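Local coordinates for uncharacterized HIT-like protein HP_0404 (Helicobacter pylori 26695, PDB 4ZGL) that probably hydrolyses adenosine 5'-monophosphoramidates, as a member of the histidine triad (HIT) family, at residues L18-L24 with Q58-F62; Q43-F48 with M92-F96. All blocks are in the same frame, centred on the assembly; numbering follows the deposited sequence.

Contact 1: residues L18-L24 with Q58-F62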
loop_
_atom_site.group_PDB
_atom_site.type_symbol
_atom_site.label_atom_id
_atom_site.label_comp_id
_atom_site.label_asym_id
_atom_site.label_seq_id
_atom_site.Cartn_x
_atom_site.Cartn_y
_atom_site.Cartn_z
ATOM N N LEU A 18 -9.758 -15.457 -1.052
ATOM C CA LEU A 18 -10.811 -15.023 -0.142
ATOM C C LEU A 18 -11.733 -14.057 -0.875
ATOM O O LEU A 18 -11.314 -13.388 -1.816
ATOM C CB LEU A 18 -10.216 -14.327 1.088
ATOM C CG LEU A 18 -11.124 -14.244 2.333
ATOM C CD1 LEU A 18 -11.146 -15.512 3.211
ATOM C CD2 LEU A 18 -10.684 -13.056 3.196
ATOM N N GLU A 19 -12.983 -13.984 -0.435
ATOM C CA GLU A 19 -13.959 -13.072 -1.012
ATOM C C GLU A 19 -14.936 -12.577 0.045
ATOM O O GLU A 19 -15.209 -13.257 1.035
ATOM C CB GLU A 19 -14.732 -13.778 -2.123
ATOM C CG GLU A 19 -15.756 -12.907 -2.839
ATOM C CD GLU A 19 -16.446 -13.623 -3.990
ATOM O OE1 GLU A 19 -16.531 -14.875 -3.960
ATOM O OE2 GLU A 19 -16.915 -12.922 -4.918
ATOM N N ASN A 20 -15.465 -11.381 -0.179
ATOM C CA ASN A 20 -16.525 -10.843 0.668
ATOM C C ASN A 20 -17.358 -9.837 -0.135
ATOM O O ASN A 20 -17.099 -9.663 -1.331
ATOM C CB ASN A 20 -15.933 -10.284 1.980
ATOM C CG ASN A 20 -15.426 -8.855 1.855
ATOM O OD1 ASN A 20 -15.542 -8.224 0.810
ATOM N ND2 ASN A 20 -14.850 -8.340 2.936
ATOM N N GLU A 21 -18.345 -9.204 0.509
ATOM C CA GLU A 21 -19.327 -8.342 -0.201
ATOM C C GLU A 21 -18.674 -7.257 -1.043
ATOM O O GLU A 21 -19.220 -6.883 -2.079
ATOM C CB GLU A 21 -20.381 -7.575 0.712
ATOM C CG GLU A 21 -20.691 -8.089 2.149
ATOM C CD GLU A 21 -21.228 -9.514 2.177
ATOM O OE1 GLU A 21 -21.707 -9.995 1.128
ATOM O OE2 GLU A 21 -21.178 -10.152 3.256
ATOM N N ARG A 22 -17.557 -6.709 -0.565
ATOM C CA ARG A 22 -16.922 -5.558 -1.209
ATOM C C ARG A 22 -15.569 -5.848 -1.865
ATOM O O ARG A 22 -15.115 -5.059 -2.692
ATOM C CB ARG A 22 -16.764 -4.416 -0.199
ATOM C CG ARG A 22 -18.066 -3.729 0.190
ATOM C CD ARG A 22 -17.808 -2.606 1.179
ATOM N NE ARG A 22 -18.991 -1.917 1.718
ATOM C CZ ARG A 22 -19.815 -2.467 2.601
ATOM N NH1 ARG A 22 -19.621 -3.720 2.991
ATOM N NH2 ARG A 22 -20.851 -1.781 3.069
ATOM N N PHE A 23 -14.923 -6.960 -1.510
ATOM C CA PHE A 23 -13.577 -7.262 -2.014
ATOM C C PHE A 23 -13.424 -8.703 -2.470
ATOM O O PHE A 23 -14.229 -9.571 -2.140
ATOM C CB PHE A 23 -12.526 -6.975 -0.943
ATOM C CG PHE A 23 -12.520 -5.555 -0.477
ATOM C CD1 PHE A 23 -11.812 -4.586 -1.172
ATOM C CD2 PHE A 23 -13.232 -5.183 0.650
ATOM C CE1 PHE A 23 -11.813 -3.271 -0.743
ATOM C CE2 PHE A 23 -13.234 -3.872 1.086
ATOM C CZ PHE A 23 -12.526 -2.915 0.387
ATOM N N LEU A 24 -12.364 -8.937 -3.233
ATOM C CA LEU A 24 -12.048 -10.257 -3.746
ATOM C C LEU A 24 -10.534 -10.392 -3.862
ATOM O O LEU A 24 -9.855 -9.461 -4.299
ATOM C CB LEU A 24 -12.698 -10.454 -5.117
ATOM C CG LEU A 24 -12.390 -11.771 -5.843
ATOM C CD1 LEU A 24 -13.563 -12.737 -5.791
ATOM C CD2 LEU A 24 -12.006 -11.496 -7.289
ATOM N N GLN A 58 -11.779 -0.677 5.142
ATOM C CA GLN A 58 -12.371 -2.006 5.025
ATOM C C GLN A 58 -11.479 -2.956 4.225
ATOM O O GLN A 58 -11.476 -4.162 4.466
ATOM C CB GLN A 58 -13.759 -1.907 4.392
ATOM C CG GLN A 58 -14.712 -1.006 5.171
ATOM C CD GLN A 58 -16.140 -1.064 4.663
ATOM O OE1 GLN A 58 -16.382 -1.390 3.504
ATOM N NE2 GLN A 58 -17.092 -0.744 5.530
ATOM N N MET A 59 -10.718 -2.405 3.283
ATOM C CA MET A 59 -9.746 -3.184 2.516
ATOM C C MET A 59 -8.559 -3.594 3.379
ATOM O O MET A 59 -8.054 -4.701 3.247
ATOM C CB MET A 59 -9.228 -2.379 1.324
ATOM C CG MET A 59 -8.359 -3.191 0.376
ATOM S SD MET A 59 -7.746 -2.191 -0.989
ATOM C CE MET A 59 -8.652 -2.850 -2.383
ATOM N N THR A 60 -8.106 -2.687 4.239
ATOM C CA THR A 60 -7.022 -2.972 5.173
ATOM C C THR A 60 -7.395 -4.156 6.059
ATOM O O THR A 60 -6.587 -5.060 6.291
ATOM C CB THR A 60 -6.738 -1.750 6.062
ATOM O OG1 THR A 60 -6.371 -0.642 5.233
ATOM C CG2 THR A 60 -5.624 -2.035 7.060
ATOM N N SER A 61 -8.635 -4.137 6.534
ATOM C CA SER A 61 -9.193 -5.238 7.303
ATOM C C SER A 61 -9.186 -6.528 6.483
ATOM O O SER A 61 -8.798 -7.586 6.974
ATOM C CB SER A 61 -10.618 -4.892 7.734
ATOM O OG SER A 61 -11.007 -5.671 8.847
ATOM N N PHE A 62 -9.616 -6.422 5.230
ATOM C CA PHE A 62 -9.640 -7.552 4.305
ATOM C C PHE A 62 -8.239 -8.072 3.989
ATOM O O PHE A 62 -8.042 -9.279 3.848
ATOM C CB PHE A 62 -10.345 -7.146 3.010
ATOM C CG PHE A 62 -10.558 -8.280 2.050
ATOM C CD1 PHE A 62 -11.536 -9.233 2.292
ATOM C CD2 PHE A 62 -9.791 -8.388 0.899
ATOM C CE1 PHE A 62 -11.740 -10.278 1.406
ATOM C CE2 PHE A 62 -9.992 -9.428 0.007
ATOM C CZ PHE A 62 -10.966 -10.377 0.261
#
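F23 lies against M59 where strand 23-27 begins, just after the turn from strand 16-19, and backs onto helix 53-70, the backbones coming nearest at these two residues with 7.2 Å between their CA atoms. F62 reaches from the helix into the hairpin. With CG anti to the backbone N (chi1 -174°), its ring is carried under F23, whose CB stands 3.6 Å from the F62 ring centroid and 13° off the normal, a CH-pi contact. The two rings themselves, with planes within 23° and centroids 5.5 Å from each other, are offset so far that they hardly overlap. L18 CD2 meets F62 CE1 at 3.5 Å, and the amide of N20 approaches CD1 obliquely. Beyond F62, the F23 ring rests on the helix backbone, M59 CA over one face and M59 CB 3.4 Å from F23 CE1; M59 SD makes an oblique Met-aromatic contact. N20 OD1 turns back to its own loop, accepting from R22 N at 2.9 Å, which closes an Asx turn, and from F23 N at 2.7 Å, which extends it to an Asx motif. No hydrogen bond links residues 18-24 to 58-62: apolar packing attaches helix 53-70 to this edge of the sheet, while the paired bonds to N20 tie the turn that presents F23.

Contact 2: residues Q43-F48 with M92-F96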
loop_
_atom_site.group_PDB
_atom_site.type_symbol
_atom_site.label_atom_id
_atom_site.label_comp_id
_atom_site.label_asym_id
_atom_site.label_seq_id
_atom_site.Cartn_x
_atom_site.Cartn_y
_atom_site.Cartn_z
ATOM N N GLN A 43 -16.208 -3.102 -6.459
ATOM C CA GLN A 43 -16.634 -1.832 -7.030
ATOM C C GLN A 43 -15.685 -1.406 -8.149
ATOM O O GLN A 43 -14.487 -1.679 -8.094
ATOM C CB GLN A 43 -16.675 -0.762 -5.939
ATOM C CG GLN A 43 -17.318 0.552 -6.356
ATOM C CD GLN A 43 -17.233 1.607 -5.270
ATOM O OE1 GLN A 43 -17.341 1.300 -4.079
ATOM N NE2 GLN A 43 -17.033 2.857 -5.672
ATOM N N SER A 44 -16.236 -0.741 -9.161
ATOM C CA SER A 44 -15.471 -0.339 -10.338
ATOM C C SER A 44 -14.625 0.886 -10.045
ATOM O O SER A 44 -15.103 2.013 -10.095
ATOM C CB SER A 44 -16.405 -0.052 -11.511
ATOM O OG SER A 44 -15.672 0.398 -12.636
ATOM N N ILE A 45 -13.372 0.649 -9.688
ATOM C CA ILE A 45 -12.450 1.710 -9.379
ATOM C C ILE A 45 -11.109 1.457 -10.037
ATOM O O ILE A 45 -10.587 0.354 -9.945
ATOM C CB ILE A 45 -12.239 1.765 -7.876
ATOM C CG1 ILE A 45 -13.540 1.745 -7.092
ATOM C CG2 ILE A 45 -11.438 2.985 -7.444
ATOM C CD1 ILE A 45 -13.301 1.321 -5.661
ATOM N N GLN A 46 -10.526 2.492 -10.637
ATOM C CA GLN A 46 -9.403 2.324 -11.558
ATOM C C GLN A 46 -8.038 2.204 -10.891
ATOM O O GLN A 46 -7.192 1.434 -11.344
ATOM C CB GLN A 46 -9.379 3.490 -12.546
ATOM C CG GLN A 46 -8.422 3.298 -13.710
ATOM C CD GLN A 46 -8.546 4.390 -14.742
ATOM O OE1 GLN A 46 -9.630 4.922 -14.966
ATOM N NE2 GLN A 46 -7.441 4.724 -15.386
ATOM N N ASP A 47 -7.817 2.993 -9.845
ATOM C CA ASP A 47 -6.528 3.022 -9.155
ATOM C C ASP A 47 -6.681 3.555 -7.729
ATOM O O ASP A 47 -7.799 3.833 -7.282
ATOM C CB ASP A 47 -5.512 3.848 -9.957
ATOM C CG ASP A 47 -5.973 5.283 -10.215
ATOM O OD1 ASP A 47 -6.884 5.783 -9.516
ATOM O OD2 ASP A 47 -5.412 5.921 -11.127
ATOM N N PHE A 48 -5.563 3.677 -7.014
ATOM C CA PHE A 48 -5.590 4.082 -5.615
ATOM C C PHE A 48 -6.155 5.486 -5.433
ATOM O O PHE A 48 -6.845 5.764 -4.457
ATOM C CB PHE A 48 -4.194 4.003 -5.009
ATOM C CG PHE A 48 -4.165 4.229 -3.528
ATOM C CD1 PHE A 48 -4.601 3.243 -2.650
ATOM C CD2 PHE A 48 -3.707 5.431 -3.004
ATOM C CE1 PHE A 48 -4.581 3.452 -1.276
ATOM C CE2 PHE A 48 -3.682 5.645 -1.636
ATOM C CZ PHE A 48 -4.118 4.654 -0.771
ATOM N N MET A 92 -6.185 -1.767 -15.559
ATOM C CA MET A 92 -6.757 -0.527 -15.028
ATOM C C MET A 92 -7.955 -0.776 -14.128
ATOM O O MET A 92 -9.065 -0.355 -14.413
ATOM C CB MET A 92 -7.127 0.408 -16.169
ATOM C CG MET A 92 -5.920 0.840 -16.973
ATOM S SD MET A 92 -4.776 1.824 -15.983
ATOM C CE MET A 92 -3.209 1.381 -16.719
ATOM N N HIS A 93 -7.701 -1.498 -13.042
ATOM C CA HIS A 93 -8.650 -1.680 -11.956
ATOM C C HIS A 93 -7.788 -1.708 -10.705
ATOM O O HIS A 93 -6.737 -2.340 -10.697
ATOM C CB HIS A 93 -9.440 -2.981 -12.142
ATOM C CG HIS A 93 -10.578 -3.157 -11.182
ATOM N ND1 HIS A 93 -11.884 -2.884 -11.528
ATOM C CD2 HIS A 93 -10.613 -3.599 -9.902
ATOM C CE1 HIS A 93 -12.672 -3.138 -10.500
ATOM N NE2 HIS A 93 -11.925 -3.573 -9.500
ATOM N N LEU A 94 -8.206 -0.982 -9.673
ATOM C CA LEU A 94 -7.428 -0.878 -8.447
ATOM C C LEU A 94 -7.091 -2.263 -7.945
ATOM O O LEU A 94 -7.971 -3.105 -7.791
ATOM C CB LEU A 94 -8.202 -0.107 -7.372
ATOM C CG LEU A 94 -7.625 -0.147 -5.952
ATOM C CD1 LEU A 94 -6.197 0.382 -5.917
ATOM C CD2 LEU A 94 -8.523 0.633 -5.002
ATOM N N HIS A 95 -5.812 -2.504 -7.701
ATOM C CA HIS A 95 -5.397 -3.765 -7.114
ATOM C C HIS A 95 -4.111 -3.621 -6.325
ATOM O O HIS A 95 -3.220 -2.854 -6.696
ATOM C CB HIS A 95 -5.241 -4.830 -8.194
ATOM C CG HIS A 95 -4.241 -4.488 -9.245
ATOM N ND1 HIS A 95 -4.517 -3.613 -10.272
ATOM C CD2 HIS A 95 -2.977 -4.924 -9.448
ATOM C CE1 HIS A 95 -3.461 -3.516 -11.059
ATOM N NE2 HIS A 95 -2.512 -4.300 -10.579
ATOM N N PHE A 96 -4.047 -4.350 -5.218
ATOM C CA PHE A 96 -2.855 -4.413 -4.397
ATOM C C PHE A 96 -2.170 -5.754 -4.601
ATOM O O PHE A 96 -2.812 -6.802 -4.519
ATOM C CB PHE A 96 -3.207 -4.242 -2.922
ATOM C CG PHE A 96 -3.449 -2.820 -2.525
ATOM C CD1 PHE A 96 -4.702 -2.249 -2.675
ATOM C CD2 PHE A 96 -2.421 -2.050 -1.994
ATOM C CE1 PHE A 96 -4.931 -0.932 -2.307
ATOM C CE2 PHE A 96 -2.639 -0.738 -1.623
ATOM C CZ PHE A 96 -3.893 -0.177 -1.781
#
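L94 N donates to I45 O at 2.7 Å with a nearly straight N-H...O angle of 177°, the one hydrogen bond between residues 43-48 and 92-96; it places the histidine triad motif, the signature of the HIT fold, against the segment that follows strand 36-41. The same oxygen also receives a CA-H...O contact from H93 and sits over the centre of the H93 ring, 3.7 Å above its plane. Further round that ring, H93 CE1 comes to 3.3 Å from Q43 O, while NE2 is hydrogen-bonded to the backbone O of P41.

The L94 side chain can be followed outward. CB touches I45 O at 3.5 Å; CG, anti to the backbone N (chi1 169°), passes D47 O at longer range; from there the branches part, CD1 reaching F48 N at 3.5 Å and CD2 staying near D47 O. Much of this leucine therefore packs against backbone. Next along, the F48 and F96 rings touch at their margins, almost perpendicular with planes at 85°. F48 also meets F64 of the second subunit, bringing this end of the contact to the dimer interface. Within the motif, H95 ND1 donates to H93 O at 2.6 Å, with the oxygen lying in the imidazole plane.

How the contacts relate
Both contacts are partly buried, with centres about 13 Å apart, and both combine a buried aromatic portion with an exposed rim. Contact 1 joins helix 53-70 to the hairpin at one edge of the sheet through side-chain packing. Contact 2 brings two loops together, one leading out of strand 36-41 and the other into strand 96-100, which are neighbours in that sheet; here backbone carbonyls do much of the work, and H93 of the triad motif takes part. The contacts touch where M59 SD packs 3.4 Å from F96 CE1. Helix 53-70 thus serves both: M59 meets F23 in contact 1 and F96 in contact 2.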